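Local coordinates for protein putative hydrolase (Acinetobacter sp. NBRC 100985, PDB 4XUK) that probably hydrolyses organophosphate triesters and lactones at a two-zinc centre, as a member of the metallo-beta-lactamase superfamily, at residues V54-N59 and A263-F268; G22-S27 and G81-S86. The protein carries 2 engineered substitutions. All coordinates share one frame; numbering follows the deposited sequence.

From the N terminus, strand 14-26 supplies residues 22-27, and strand 54-64, its antiparallel neighbour in the same sheet, supplies 54-59. Contact 2 closes a loop when the chain, having made strand 69-72, brings 81-86 back to strand 14-26 just before helix 87-93. Contact 1 closes a far longer one, from 54-59 to 263-268, in the loop between strands 260-262 and 271-275 of the second sheet. Because 54-59 falls within the loop of contact 2 and 263-268 beyond it, the two loops cross. Contact 1 ties the two mixed sheets together next to the zinc site, while contact 2 ties the loop leading into helix 87-93 to strand 14-26. The second subunit touches both.

Contact 1 of 2, residues V54-N59 and A263-F268; sequences VQTSIN and APHLPF. With ZN (zinc ion), chain C.
The side-chain amide nitrogen of Asn-59 is gripped by two carbonyls of the facing turn: ND2 donates to Leu-266 O at 2.9 Å and to Ala-263 O at 3.1 Å, both acceptors lying close to the amide plane, which fixes the rotation of the group. CG stands anti to the carbonyl carbon, beside the backbone N (chi1 -46°), on a CB that already points toward the turn. Asn-59 N adds a bond of 2.7 Å to a lone pair of Pro-264 O, in the middle of the type I turn from Ala-263 to Leu-266. The amide's other end, OD1, is buried without a polar partner and meets the ring edge of Phe-268 at CD1. Two residues earlier on the strand, Ser-57 O receives His-265 ND1 nearly straight (2.9 Å, 168° at the hydrogen), within the ring plane. The other ring nitrogen, NE2, binds zinc at 2.2 Å, with Asp-112, His-113 and Asp-218 completing the site. In this metallo-beta-lactamase fold, strand 54-64 of one sheet thus acts as second shell, fixing the rotation of a ligand carried by a loop of the other; the carbonyl would probably make the imidazole more electron-rich. CG1 of Ile-58 borders the same ring at CE1. Ser-57 OG accepts Phe-268 N at 3.1 Å and also bonds to His-288 of the second subunit. A water accepts from Ser-57 N and donates weakly to His-265 O.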
loop_
_atom_site.group_PDB
_atom_site.type_symbol
_atom_site.label_atom_id
_atom_site.label_comp_id
_atom_site.label_asym_id
_atom_site.label_seq_id
_atom_site.Cartn_x
_atom_site.Cartn_y
_atom_site.Cartn_z
ATOM N N VAL A 54 -5.805 16.270 -5.769
ATOM C CA VAL A 54 -5.076 15.054 -6.115
ATOM C C VAL A 54 -4.172 14.663 -4.946
ATOM O O VAL A 54 -3.185 15.348 -4.655
ATOM C CB VAL A 54 -4.255 15.261 -7.393
ATOM C CG1 VAL A 54 -3.527 13.995 -7.764
ATOM C CG2 VAL A 54 -5.171 15.722 -8.548
ATOM N N GLN A 55 -4.524 13.582 -4.258
ATOM C CA GLN A 55 -3.781 13.161 -3.070
ATOM C C GLN A 55 -2.346 12.828 -3.445
ATOM O O GLN A 55 -2.116 12.077 -4.398
ATOM C CB GLN A 55 -4.454 11.943 -2.431
ATOM C CG GLN A 55 -3.861 11.551 -1.075
ATOM C CD GLN A 55 -4.594 10.386 -0.429
ATOM O OE1 GLN A 55 -5.725 10.064 -0.793
ATOM N NE2 GLN A 55 -3.947 9.748 0.532
ATOM N N THR A 56 -1.385 13.394 -2.711
ATOM C CA THR A 56 0.021 13.224 -3.042
ATOM C C THR A 56 0.828 13.092 -1.764
ATOM O O THR A 56 0.855 14.011 -0.943
ATOM C CB THR A 56 0.529 14.426 -3.849
ATOM O OG1 THR A 56 -0.288 14.571 -5.017
ATOM C CG2 THR A 56 1.992 14.233 -4.261
ATOM N N SER A 57 1.462 11.935 -1.586
ATOM C CA SER A 57 2.308 11.714 -0.418
ATOM C C SER A 57 3.581 12.551 -0.518
ATOM O O SER A 57 4.017 12.928 -1.616
ATOM C CB SER A 57 2.676 10.238 -0.286
ATOM O OG SER A 57 1.539 9.421 -0.099
ATOM N N ILE A 58 4.163 12.838 0.641
ATOM C CA ILE A 58 5.500 13.382 0.714
ATOM C C ILE A 58 6.257 12.418 1.616
ATOM O O ILE A 58 5.929 12.284 2.795
ATOM C CB ILE A 58 5.536 14.808 1.315
ATOM C CG1 ILE A 58 4.699 15.783 0.490
ATOM C CG2 ILE A 58 6.987 15.317 1.365
ATOM C CD1 ILE A 58 3.223 15.797 0.863
ATOM N N ASN A 59 7.228 11.710 1.047
ATOM C CA ASN A 59 7.980 10.706 1.789
ATOM C C ASN A 59 9.483 11.051 1.881
ATOM O O ASN A 59 10.003 11.879 1.111
ATOM C CB ASN A 59 7.839 9.332 1.123
ATOM C CG ASN A 59 6.411 8.997 0.735
ATOM O OD1 ASN A 59 5.488 9.100 1.538
ATOM N ND2 ASN A 59 6.230 8.554 -0.496
ATOM N N ALA A 263 10.272 6.652 -4.073
ATOM C CA ALA A 263 9.889 7.979 -4.551
ATOM C C ALA A 263 9.237 8.831 -3.479
ATOM O O ALA A 263 8.290 8.386 -2.824
ATOM C CB ALA A 263 8.946 7.839 -5.727
ATOM N N PRO A 264 9.696 10.090 -3.335
ATOM C CA PRO A 264 9.097 10.949 -2.312
ATOM C C PRO A 264 7.638 11.313 -2.600
ATOM O O PRO A 264 6.917 11.603 -1.642
ATOM C CB PRO A 264 9.980 12.211 -2.344
ATOM C CG PRO A 264 10.576 12.224 -3.705
ATOM C CD PRO A 264 10.797 10.763 -4.042
ATOM N N HIS A 265 7.204 11.290 -3.862
ATOM C CA HIS A 265 5.815 11.664 -4.174
ATOM C C HIS A 265 4.927 10.575 -4.776
ATOM O O HIS A 265 3.942 10.893 -5.447
ATOM C CB HIS A 265 5.795 12.901 -5.087
ATOM C CG HIS A 265 6.311 14.132 -4.421
ATOM N ND1 HIS A 265 6.011 14.445 -3.115
ATOM C CD2 HIS A 265 7.122 15.121 -4.875
ATOM C CE1 HIS A 265 6.618 15.577 -2.790
ATOM N NE2 HIS A 265 7.287 16.006 -3.843
ATOM N N LEU A 266 5.258 9.304 -4.552
ATOM C CA LEU A 266 4.337 8.222 -4.911
ATOM C C LEU A 266 3.701 7.725 -3.612
ATOM O O LEU A 266 4.252 7.965 -2.534
ATOM C CB LEU A 266 5.072 7.110 -5.682
ATOM C CG LEU A 266 5.573 7.571 -7.054
ATOM C CD1 LEU A 266 6.344 6.482 -7.811
ATOM C CD2 LEU A 266 4.421 8.080 -7.886
ATOM N N PRO A 267 2.517 7.083 -3.693
ATOM C CA PRO A 267 1.764 6.742 -2.476
ATOM C C PRO A 267 2.578 5.990 -1.432
ATOM O O PRO A 267 3.129 4.911 -1.731
ATOM C CB PRO A 267 0.628 5.867 -3.010
ATOM C CG PRO A 267 0.366 6.436 -4.388
ATOM C CD PRO A 267 1.748 6.780 -4.915
ATOM N N PHE A 268 2.663 6.565 -0.229
ATOM C CA PHE A 268 3.404 5.951 0.878
ATOM C C PHE A 268 3.082 4.472 0.999
ATOM O O PHE A 268 1.908 4.085 0.957
ATOM C CB PHE A 268 3.094 6.657 2.206
ATOM C CG PHE A 268 3.803 6.051 3.382
ATOM C CD1 PHE A 268 5.081 6.470 3.723
ATOM C CD2 PHE A 268 3.202 5.043 4.133
ATOM C CE1 PHE A 268 5.740 5.906 4.784
ATOM C CE2 PHE A 268 3.861 4.471 5.205
ATOM C CZ PHE A 268 5.120 4.903 5.534
HETATM ZN ZN ZN C . 8.918 17.504 -3.732
HETATM O O HOH W 1 1.658 10.105 -3.648
#

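Contact 2 of 2, residues G22-S27 and G81-S86; sequences GTNFMS and GSHLGS
His-83 extends its side chain to Asn-24, starting from a CB that already heads toward the strand. CG sits between the backbone N and the carbonyl carbon (chi1 65°); one face of the ring has Leu-84 CG 3.8 Å from its plane, over the centre. Further out, CD2 brings the ring edge to Thr-23 O at 3.4 Å, in plane. At the tip, NE2 donates to Asn-24 OD1 at 2.8 Å; the bond is bent, 136° at the hydrogen, with the oxygen tilted 23° out of the ring plane, and the two side chains cross at about a right angle. His-83 is the third residue of a type I turn, Gly-81 to Leu-84, in the loop that follows strand 69-72 of the metallo-beta-lactamase fold and runs into helix 87-93. The turn rests on strand 14-26 through Leu-84, whose CD2 lies 3.6 Å from Gly-22 CA, where the strand has no side chain, and also touches Asn-24 OD1. A water accepts from Thr-23 N and donates to His-83 O, bridging the backbones. Asp-21, just before Gly-22, adds to the attachment: its OD2 accepts Gly-85 N, and its backbone bonds to that of Ser-86.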
loop_
_atom_site.group_PDB
_atom_site.type_symbol
_atom_site.label_atom_id
_atom_site.label_comp_id
_atom_site.label_asym_id
_atom_site.label_seq_id
_atom_site.Cartn_x
_atom_site.Cartn_y
_atom_site.Cartn_z
ATOM N N GLY A 22 3.748 13.611 5.341
ATOM C CA GLY A 22 2.402 14.157 5.301
ATOM C C GLY A 22 1.814 13.950 3.925
ATOM O O GLY A 22 2.460 13.342 3.058
ATOM N N THR A 23 0.606 14.469 3.722
ATOM C CA THR A 23 -0.128 14.266 2.482
ATOM C C THR A 23 -0.666 15.597 1.966
ATOM O O THR A 23 -1.331 16.329 2.706
ATOM C CB THR A 23 -1.305 13.312 2.707
ATOM O OG1 THR A 23 -0.832 12.101 3.308
ATOM C CG2 THR A 23 -1.971 12.980 1.392
ATOM N N ASN A 24 -0.390 15.914 0.722
ATOM C CA ASN A 24 -1.022 17.046 0.096
ATOM C C ASN A 24 -2.183 16.706 -0.800
ATOM O O ASN A 24 -2.285 15.619 -1.254
ATOM C CB ASN A 24 -0.061 17.866 -0.703
ATOM C CG ASN A 24 0.938 18.581 0.145
ATOM O OD1 ASN A 24 0.761 18.826 1.297
ATOM N ND2 ASN A 24 2.005 18.894 -0.454
ATOM N N PHE A 25 -3.017 17.698 -1.082
ATOM C CA PHE A 25 -4.089 17.527 -2.060
ATOM C C PHE A 25 -4.009 18.652 -3.087
ATOM O O PHE A 25 -4.560 19.732 -2.879
ATOM C CB PHE A 25 -5.455 17.501 -1.366
ATOM C CG PHE A 25 -5.639 16.322 -0.451
ATOM C CD1 PHE A 25 -5.201 16.376 0.862
ATOM C CD2 PHE A 25 -6.239 15.159 -0.911
ATOM C CE1 PHE A 25 -5.352 15.289 1.701
ATOM C CE2 PHE A 25 -6.399 14.068 -0.072
ATOM C CZ PHE A 25 -5.949 14.137 1.239
ATOM N N MET A 26 -3.304 18.405 -4.184
ATOM C CA MET A 26 -3.011 19.470 -5.138
ATOM C C MET A 26 -4.070 19.623 -6.228
ATOM O O MET A 26 -4.845 18.704 -6.500
ATOM C CB MET A 26 -1.616 19.287 -5.745
ATOM C CG MET A 26 -1.412 18.007 -6.517
ATOM S SD MET A 26 0.314 17.771 -7.047
ATOM C CE MET A 26 0.167 16.139 -7.790
ATOM N N SER A 27 -4.123 20.802 -6.834
ATOM C CA SER A 27 -5.078 21.048 -7.909
ATOM C C SER A 27 -4.769 20.177 -9.120
ATOM O O SER A 27 -3.619 20.060 -9.508
ATOM C CB SER A 27 -5.022 22.521 -8.329
ATOM O OG SER A 27 -5.927 22.758 -9.390
ATOM N N GLY A 81 3.675 24.574 6.425
ATOM C CA GLY A 81 2.483 24.486 7.241
ATOM C C GLY A 81 2.274 23.184 7.992
ATOM O O GLY A 81 2.902 22.154 7.714
ATOM N N SER A 82 1.334 23.256 8.925
ATOM C CA SER A 82 1.125 22.286 9.989
ATOM C C SER A 82 0.896 20.830 9.565
ATOM O O SER A 82 1.154 19.911 10.355
ATOM C CB SER A 82 -0.055 22.769 10.847
ATOM O OG SER A 82 -0.055 22.164 12.126
ATOM N N HIS A 83 0.405 20.600 8.347
ATOM C CA HIS A 83 0.028 19.231 7.970
ATOM C C HIS A 83 1.204 18.332 7.560
ATOM O O HIS A 83 1.050 17.111 7.490
ATOM C CB HIS A 83 -1.080 19.214 6.907
ATOM C CG HIS A 83 -0.669 19.793 5.590
ATOM N ND1 HIS A 83 -0.157 21.067 5.465
ATOM C CD2 HIS A 83 -0.691 19.271 4.341
ATOM C CE1 HIS A 83 0.122 21.303 4.194
ATOM N NE2 HIS A 83 -0.193 20.229 3.491
ATOM N N LEU A 84 2.368 18.925 7.293
ATOM C CA LEU A 84 3.558 18.140 6.963
ATOM C C LEU A 84 4.539 18.154 8.132
ATOM O O LEU A 84 4.214 18.672 9.202
ATOM C CB LEU A 84 4.216 18.681 5.694
ATOM C CG LEU A 84 3.276 18.875 4.502
ATOM C CD1 LEU A 84 3.992 19.549 3.322
ATOM C CD2 LEU A 84 2.645 17.551 4.066
ATOM N N GLY A 85 5.725 17.568 7.946
ATOM C CA GLY A 85 6.747 17.601 8.981
ATOM C C GLY A 85 6.830 16.346 9.841
ATOM O O GLY A 85 7.550 16.331 10.851
ATOM N N SER A 86 6.115 15.290 9.453
ATOM C CA SER A 86 6.081 14.059 10.259
ATOM C C SER A 86 7.318 13.162 10.143
ATOM O O SER A 86 7.419 12.168 10.863
ATOM C CB SER A 86 4.834 13.228 9.921
ATOM O OG SER A 86 3.665 13.836 10.422
HETATM O O HOH W 2 -0.674 15.277 6.182
#